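Local coordinates for glucosamine-6-phosphate deaminase (PDB 1J5X), which belongs to the SIS domain family, whose alpha/beta folds are built round parallel sheets flanked by helices, at residues I20-Q23 / K24-K28; I199-K202 / V203-I207. All coordinates share one frame; numbering follows the deposited sequence.

Interaction 1 of 2, residues I20-Q23 / K24-K28; sequences ITDQ and KNELK
The backbone ties between T21 and D22 and the three residues K24, N25 and E26 carry helix 15-25 to its end. T21 O is gripped twice: N25 N reaches it at 3.0 Å in the carbonyl plane, and K24 N at 2.8 Å from well above that plane. E26 N closes the last of these turns on D22 O at 2.8 Å. E26 then leaves helical geometry and serves as N-cap of helix 27-35, so one residue joins the two helices. Among the polar side chains, Q23 folds back along its own helix, NE2 giving a nearly straight 2.8 Å bond to I20 O, which also takes Q23 N; OE1 of Q23 pairs with S165, and NE2 also gives to Q316. Two carboxylates, D22 and E26, stack face to face with planes 10° apart, OD1 of D22 lying 3.3 Å from OE2 of E26. Such like charges would repel, but K18 and K162 form salt bridges with D22, and K162 also reaches E26 weakly, which probably makes the pairing tolerable. A water donates to D22 OD1 and accepts from N25 ND2, linking acid and amide. L27 lies over the Q23 carbonyl, CD2 of L27 coming 3.6 Å from Q23 O. The branched end of L27 meets M166 and L169 of helix 162-179, while I20 and T21 rest on F197 of helix 184-205.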
loop_
_atom_site.group_PDB
_atom_site.type_symbol
_atom_site.label_atom_id
_atom_site.label_comp_id
_atom_site.label_asym_id
_atom_site.label_seq_id
_atom_site.Cartn_x
_atom_site.Cartn_y
_atom_site.Cartn_z
ATOM N N ILE A 20 7.521 -4.698 -10.623
ATOM C CA ILE A 20 6.725 -5.597 -9.732
ATOM C C ILE A 20 7.663 -6.770 -9.328
ATOM O O ILE A 20 7.814 -7.152 -8.138
ATOM C CB ILE A 20 5.505 -6.163 -10.479
ATOM C CG1 ILE A 20 4.569 -5.013 -10.843
ATOM C CG2 ILE A 20 4.791 -7.225 -9.637
ATOM C CD1 ILE A 20 3.305 -5.520 -11.548
ATOM N N THR A 21 8.313 -7.335 -10.341
ATOM C CA THR A 21 9.217 -8.471 -10.130
ATOM C C THR A 21 10.387 -8.155 -9.213
ATOM O O THR A 21 10.926 -9.050 -8.557
ATOM C CB THR A 21 9.721 -9.012 -11.504
ATOM O OG1 THR A 21 8.573 -9.357 -12.258
ATOM C CG2 THR A 21 10.559 -10.307 -11.307
ATOM N N ASP A 22 10.739 -6.877 -9.111
ATOM C CA ASP A 22 11.826 -6.486 -8.244
ATOM C C ASP A 22 11.485 -6.779 -6.753
ATOM O O ASP A 22 12.380 -6.776 -5.927
ATOM C CB ASP A 22 12.150 -5.003 -8.354
ATOM C CG ASP A 22 12.980 -4.656 -9.611
ATOM O OD1 ASP A 22 13.576 -5.609 -10.193
ATOM O OD2 ASP A 22 13.046 -3.435 -9.963
ATOM N N GLN A 23 10.213 -6.981 -6.446
ATOM C CA GLN A 23 9.848 -7.267 -5.060
ATOM C C GLN A 23 10.325 -8.689 -4.761
ATOM O O GLN A 23 10.406 -9.115 -3.610
ATOM C CB GLN A 23 8.340 -7.108 -4.871
ATOM C CG GLN A 23 7.995 -5.620 -4.749
ATOM C CD GLN A 23 6.601 -5.297 -5.227
ATOM O OE1 GLN A 23 5.868 -4.607 -4.390
ATOM N NE2 GLN A 23 6.189 -5.657 -6.361
ATOM N N LYS A 24 10.595 -9.436 -5.822
ATOM C CA LYS A 24 11.135 -10.772 -5.646
ATOM C C LYS A 24 12.635 -10.721 -5.785
ATOM O O LYS A 24 13.364 -11.308 -4.989
ATOM C CB LYS A 24 10.588 -11.728 -6.691
ATOM C CG LYS A 24 11.547 -12.915 -6.944
ATOM C CD LYS A 24 10.815 -14.038 -7.623
ATOM C CE LYS A 24 10.944 -13.973 -9.110
ATOM N NZ LYS A 24 10.518 -15.289 -9.731
ATOM N N ASN A 25 13.132 -10.013 -6.804
ATOM C CA ASN A 25 14.574 -9.997 -7.025
ATOM C C ASN A 25 15.478 -9.056 -6.271
ATOM O O ASN A 25 16.662 -9.334 -6.101
ATOM C CB ASN A 25 14.865 -9.791 -8.534
ATOM C CG ASN A 25 14.318 -10.928 -9.382
ATOM O OD1 ASN A 25 14.436 -12.101 -9.004
ATOM N ND2 ASN A 25 13.734 -10.599 -10.534
ATOM N N GLU A 26 14.955 -7.933 -5.818
ATOM C CA GLU A 26 15.818 -6.956 -5.193
ATOM C C GLU A 26 15.487 -6.580 -3.755
ATOM O O GLU A 26 16.185 -5.789 -3.134
ATOM C CB GLU A 26 15.788 -5.687 -6.057
ATOM C CG GLU A 26 15.907 -6.024 -7.570
ATOM C CD GLU A 26 16.193 -4.799 -8.472
ATOM O OE1 GLU A 26 15.848 -3.654 -8.076
ATOM O OE2 GLU A 26 16.751 -4.980 -9.598
ATOM N N LEU A 27 14.421 -7.145 -3.240
ATOM C CA LEU A 27 13.977 -6.771 -1.896
ATOM C C LEU A 27 14.985 -7.079 -0.801
ATOM O O LEU A 27 15.222 -6.258 0.064
ATOM C CB LEU A 27 12.635 -7.461 -1.602
ATOM C CG LEU A 27 11.908 -7.017 -0.323
ATOM C CD1 LEU A 27 11.507 -5.486 -0.447
ATOM C CD2 LEU A 27 10.665 -7.916 -0.175
ATOM N N LYS A 28 15.574 -8.271 -0.846
ATOM C CA LYS A 28 16.550 -8.622 0.181
ATOM C C LYS A 28 17.728 -7.679 0.190
ATOM O O LYS A 28 18.230 -7.233 1.233
ATOM C CB LYS A 28 17.012 -10.080 0.017
ATOM C CG LYS A 28 17.956 -10.548 1.143
ATOM C CD LYS A 28 18.078 -12.082 1.127
ATOM C CE LYS A 28 18.942 -12.645 2.265
ATOM N NZ LYS A 28 20.410 -12.617 1.948
HETATM O O HOH W 1 13.118 -7.873 -11.671
#

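Interaction 2 of 2, residues I199-K202 / V203-I207; sequences ISWK and VIEKI
W201 and E205, one helical turn apart, meet with ring and carboxylate planes almost perpendicular, 86° apart. The acid comes to the indole's edge, near the ring plane, where NE1 of W201 gives OE1 of E205 a weak bond of 3.3 Å. W201 can offer this N-H because its CG stands anti to the backbone N (chi1 -171°), while the indole also packs on I317 of helix 313-326. I199 and V203 instead lie side by side and point the same way, their CG2 methyls 3.7 Å apart; their branched side chains fill the side of the helix that meets P300 and I299. K202 crosses V203 at a slant: its CG sits between the backbone N and the carbonyl carbon (chi1 60°), and two further bends curl the chain so that CD of K202 presses on V203 CG2 at 3.4 Å, a tight fit. The same curl brings NZ of K202 to 3.7 Å from CE of K206, with the two ammonium groups near each other but not touching. Beneath, V203 N, I204 N and E205 N bond to I199 O, S200 O and W201 O. A water donates to K202 O at 2.6 Å and is weakly shared with E205 OE2 and K206 NZ. The strong bonds across the contact are thus those of the backbone, while the side-chain polar links are weak and probably exchange easily with solvent.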
loop_
_atom_site.group_PDB
_atom_site.type_symbol
_atom_site.label_atom_id
_atom_site.label_comp_id
_atom_site.label_asym_id
_atom_site.label_seq_id
_atom_site.Cartn_x
_atom_site.Cartn_y
_atom_site.Cartn_z
ATOM N N ILE A 199 4.211 -18.094 -6.042
ATOM C CA ILE A 199 2.934 -18.718 -5.758
ATOM C C ILE A 199 1.819 -17.778 -6.258
ATOM O O ILE A 199 0.798 -18.223 -6.837
ATOM C CB ILE A 199 2.724 -18.977 -4.199
ATOM C CG1 ILE A 199 3.697 -20.093 -3.722
ATOM C CG2 ILE A 199 1.253 -19.327 -3.915
ATOM C CD1 ILE A 199 3.786 -20.303 -2.176
ATOM N N SER A 200 1.992 -16.494 -5.972
ATOM C CA SER A 200 0.982 -15.490 -6.354
ATOM C C SER A 200 0.790 -15.533 -7.873
ATOM O O SER A 200 -0.348 -15.648 -8.359
ATOM C CB SER A 200 1.430 -14.074 -5.930
ATOM O OG SER A 200 1.423 -13.962 -4.514
ATOM N N TRP A 201 1.894 -15.453 -8.592
ATOM C CA TRP A 201 1.822 -15.456 -10.056
ATOM C C TRP A 201 1.082 -16.646 -10.592
ATOM O O TRP A 201 0.156 -16.507 -11.416
ATOM C CB TRP A 201 3.217 -15.402 -10.675
ATOM C CG TRP A 201 3.150 -15.175 -12.167
ATOM C CD1 TRP A 201 2.896 -16.104 -13.134
ATOM C CD2 TRP A 201 3.193 -13.910 -12.826
ATOM N NE1 TRP A 201 2.764 -15.493 -14.359
ATOM C CE2 TRP A 201 2.944 -14.143 -14.200
ATOM C CE3 TRP A 201 3.412 -12.593 -12.390
ATOM C CZ2 TRP A 201 2.907 -13.091 -15.152
ATOM C CZ3 TRP A 201 3.372 -11.544 -13.346
ATOM C CH2 TRP A 201 3.121 -11.811 -14.705
ATOM N N LYS A 202 1.433 -17.832 -10.084
ATOM C CA LYS A 202 0.809 -19.063 -10.567
ATOM C C LYS A 202 -0.638 -19.247 -10.159
ATOM O O LYS A 202 -1.439 -19.762 -10.944
ATOM C CB LYS A 202 1.663 -20.301 -10.180
ATOM C CG LYS A 202 1.873 -20.500 -8.676
ATOM C CD LYS A 202 0.629 -21.060 -7.927
ATOM C CE LYS A 202 0.271 -22.511 -8.334
ATOM N NZ LYS A 202 -1.091 -22.957 -7.853
ATOM N N VAL A 203 -0.992 -18.847 -8.940
ATOM C CA VAL A 203 -2.361 -18.939 -8.478
ATOM C C VAL A 203 -3.254 -17.989 -9.310
ATOM O O VAL A 203 -4.367 -18.349 -9.700
ATOM C CB VAL A 203 -2.475 -18.513 -6.967
ATOM C CG1 VAL A 203 -3.913 -18.299 -6.583
ATOM C CG2 VAL A 203 -1.790 -19.589 -6.043
ATOM N N ILE A 204 -2.770 -16.779 -9.571
ATOM C CA ILE A 204 -3.583 -15.801 -10.298
ATOM C C ILE A 204 -3.679 -16.190 -11.801
ATOM O O ILE A 204 -4.676 -15.928 -12.460
ATOM C CB ILE A 204 -3.012 -14.379 -10.102
ATOM C CG1 ILE A 204 -3.082 -14.003 -8.600
ATOM C CG2 ILE A 204 -3.857 -13.328 -10.938
ATOM C CD1 ILE A 204 -2.326 -12.725 -8.202
ATOM N N GLU A 205 -2.654 -16.850 -12.318
ATOM C CA GLU A 205 -2.706 -17.300 -13.711
ATOM C C GLU A 205 -3.904 -18.262 -13.964
ATOM O O GLU A 205 -4.382 -18.374 -15.087
ATOM C CB GLU A 205 -1.406 -18.002 -14.027
ATOM C CG GLU A 205 -0.933 -17.817 -15.418
ATOM C CD GLU A 205 0.519 -18.260 -15.559
ATOM O OE1 GLU A 205 1.226 -17.625 -16.372
ATOM O OE2 GLU A 205 0.944 -19.220 -14.860
ATOM N N LYS A 206 -4.370 -18.954 -12.931
ATOM C CA LYS A 206 -5.472 -19.916 -13.041
ATOM C C LYS A 206 -6.847 -19.293 -13.040
ATOM O O LYS A 206 -7.835 -19.962 -13.283
ATOM C CB LYS A 206 -5.407 -20.940 -11.907
ATOM C CG LYS A 206 -4.187 -21.884 -11.941
ATOM C CD LYS A 206 -4.219 -22.854 -10.772
ATOM C CE LYS A 206 -3.037 -23.862 -10.807
ATOM N NZ LYS A 206 -2.610 -24.288 -12.204
ATOM N N ILE A 207 -6.921 -17.998 -12.722
ATOM C CA ILE A 207 -8.209 -17.321 -12.718
ATOM C C ILE A 207 -8.590 -16.995 -14.160
ATOM O O ILE A 207 -7.755 -16.567 -14.949
ATOM C CB ILE A 207 -8.183 -15.956 -11.906
ATOM C CG1 ILE A 207 -7.702 -16.219 -10.476
ATOM C CG2 ILE A 207 -9.609 -15.326 -11.906
ATOM C CD1 ILE A 207 -7.358 -14.961 -9.655
HETATM O O HOH W 2 -0.722 -21.460 -12.754
#

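Interactions 1 and 2 are both local contacts along helices, their centres about 17 Å apart and their nearest atoms about 6 Å apart without touching. Interaction 1 joins two consecutive helices near the chain's start and is the more enclosed, with half its touching residues buried; interaction 2 lies on the last turns of helix 184-205, farther from the chain's centre and more open. That long helix relates them: its earlier part covers residues of 20-28, and D198, just before interaction 2, pairs with K24. Helix 313-326 touches both. In interaction 1 buried D22 is countered by K18 and K162, outside the contact, whereas in interaction 2 exposed E205 and K206 share a water weakly.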